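Local coordinates for protein methyl-coenzyme M reductase subunit beta (Methanosarcina barkeri, PDB 1E6Y) that forms methane in the last step of methanogenesis, as the beta subunit of the F430-dependent reductase that joins coenzyme M and coenzyme B as a heterodisulfide, at residues 309-314 / 387-392. Sequence-based numbering, arbitrary orientation.
Sequences AATLVN and IPCVCA
Thr311 and Cys389 meet where two helices of the largely helical C-terminal domain pack side by side through buried residues, a worked example of how small side chains let helix backbones come close. The helices are 296-318 and 387-395, and the CA atoms of Thr311 and Cys389 stand only 6.2 Å apart. Thr311 contributes the largest single share of the interface, pointing its beta-carbon at the neighbouring helix and setting both branches against one residue. With OG1 anti to the carbonyl carbon (chi1 -65°), the threonine hydroxyl stays beside its own backbone N; Thr311 OG1 is hydrogen-bonded to Thr307 O one turn earlier in its own helix, and still packs against Cys389 CB at 3.5 Å. The methyl branch is thereby placed anti to the backbone N, and Thr311 CG2 reaches Cys389 O at 3.4 Å, a methyl-to-carbonyl van der Waals contact. Cys389 meets the threonine mainly with CB; its sulfur is further off, Cys389 SG standing 4.0 Å from Thr311 OG1. Helix 323-339 adjoins this pair, with Leu328 touching both Thr311 and Cys389. An alanine in place of Thr311 would remove both branches, and is likely to open a gap beside Cys389 CB and the Cys389 carbonyl and to lose the hydroxyl's bond to Thr307 O. One turn further along helix 387-395, Ala392 aims its methyl at helix 296-318, where Leu312 supplies the partner. Leu312 also packs on Val252 of helix 247-255 and on Thr66 of the gamma subunit, so the same side chain also faces a third helix and a second subunit. Across the interface itself the leucine touches by a single branch, Leu312 CD2 resting 3.9 Å from Ala392 CB.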
loop_
_atom_site.group_PDB
_atom_site.type_symbol
_atom_site.label_atom_id
_atom_site.label_comp_id
_atom_site.label_asym_id
_atom_site.label_seq_id
_atom_site.Cartn_x
_atom_site.Cartn_y
_atom_site.Cartn_z
ATOM N N ALA E 309 -22.858 16.281 -25.487
ATOM C CA ALA E 309 -23.623 16.256 -26.732
ATOM C C ALA E 309 -22.825 15.582 -27.846
ATOM O O ALA E 309 -23.333 14.697 -28.539
ATOM C CB ALA E 309 -24.010 17.672 -27.139
ATOM N N ALA E 310 -21.542 15.931 -27.937
ATOM C CA ALA E 310 -20.642 15.330 -28.916
ATOM C C ALA E 310 -20.473 13.836 -28.666
ATOM O O ALA E 310 -20.387 13.056 -29.609
ATOM C CB ALA E 310 -19.287 16.027 -28.884
ATOM N N THR E 311 -20.436 13.440 -27.393
ATOM C CA THR E 311 -20.352 12.027 -27.023
ATOM C C THR E 311 -21.592 11.273 -27.495
ATOM O O THR E 311 -21.487 10.217 -28.124
ATOM C CB THR E 311 -20.210 11.848 -25.490
ATOM O OG1 THR E 311 -18.965 12.407 -25.052
ATOM C CG2 THR E 311 -20.251 10.372 -25.116
ATOM N N LEU E 312 -22.764 11.835 -27.218
ATOM C CA LEU E 312 -24.021 11.215 -27.618
ATOM C C LEU E 312 -24.133 11.092 -29.138
ATOM O O LEU E 312 -24.589 10.069 -29.647
ATOM C CB LEU E 312 -25.204 12.011 -27.054
ATOM C CG LEU E 312 -25.362 11.948 -25.530
ATOM C CD1 LEU E 312 -26.515 12.831 -25.085
ATOM C CD2 LEU E 312 -25.601 10.513 -25.101
ATOM N N VAL E 313 -23.583 12.071 -29.851
ATOM C CA VAL E 313 -23.614 12.077 -31.311
ATOM C C VAL E 313 -22.584 11.114 -31.907
ATOM O O VAL E 313 -22.907 10.337 -32.809
ATOM C CB VAL E 313 -23.380 13.509 -31.867
ATOM C CG1 VAL E 313 -23.178 13.477 -33.380
ATOM C CG2 VAL E 313 -24.565 14.398 -31.518
ATOM N N ASN E 314 -21.367 11.128 -31.367
ATOM C CA ASN E 314 -20.277 10.327 -31.921
ATOM C C ASN E 314 -20.329 8.862 -31.491
ATOM O O ASN E 314 -20.129 7.962 -32.310
ATOM C CB ASN E 314 -18.924 10.931 -31.538
ATOM C CG ASN E 314 -17.796 10.435 -32.424
ATOM O OD1 ASN E 314 -17.968 10.256 -33.631
ATOM N ND2 ASN E 314 -16.638 10.190 -31.823
ATOM N N ILE E 387 -16.588 11.818 -16.669
ATOM C CA ILE E 387 -17.165 10.503 -16.411
ATOM C C ILE E 387 -18.643 10.343 -16.804
ATOM O O ILE E 387 -19.041 9.279 -17.284
ATOM C CB ILE E 387 -16.945 10.099 -14.925
ATOM C CG1 ILE E 387 -15.468 9.757 -14.708
ATOM C CG2 ILE E 387 -17.822 8.904 -14.541
ATOM C CD1 ILE E 387 -14.983 8.579 -15.541
ATOM N N PRO E 388 -19.462 11.409 -16.670
ATOM C CA PRO E 388 -20.841 11.309 -17.165
ATOM C C PRO E 388 -20.942 10.965 -18.654
ATOM O O PRO E 388 -21.803 10.181 -19.056
ATOM C CB PRO E 388 -21.426 12.683 -16.853
ATOM C CG PRO E 388 -20.689 13.102 -15.633
ATOM C CD PRO E 388 -19.273 12.626 -15.860
ATOM N N CYS E 389 -20.005 11.478 -19.447
ATOM C CA CYS E 389 -19.926 11.144 -20.867
ATOM C C CYS E 389 -19.555 9.680 -21.086
ATOM O O CYS E 389 -20.078 9.027 -21.991
ATOM C CB CYS E 389 -18.904 12.041 -21.566
ATOM S SG CYS E 389 -19.201 13.802 -21.325
ATOM N N VAL E 390 -18.665 9.165 -20.242
ATOM C CA VAL E 390 -18.272 7.760 -20.306
ATOM C C VAL E 390 -19.453 6.831 -20.011
ATOM O O VAL E 390 -19.668 5.856 -20.723
ATOM C CB VAL E 390 -17.114 7.463 -19.325
ATOM C CG1 VAL E 390 -16.693 6.004 -19.422
ATOM C CG2 VAL E 390 -15.934 8.369 -19.632
ATOM N N CYS E 391 -20.255 7.175 -19.008
ATOM C CA CYS E 391 -21.427 6.375 -18.667
ATOM C C CYS E 391 -22.452 6.363 -19.797
ATOM O O CYS E 391 -23.048 5.323 -20.088
ATOM C CB CYS E 391 -22.071 6.898 -17.384
ATOM S SG CYS E 391 -21.027 6.715 -15.928
ATOM N N ALA E 392 -22.636 7.513 -20.441
ATOM C CA ALA E 392 -23.519 7.618 -21.604
ATOM C C ALA E 392 -22.981 6.813 -22.785
ATOM O O ALA E 392 -23.734 6.115 -23.465
ATOM C CB ALA E 392 -23.692 9.081 -22.001
#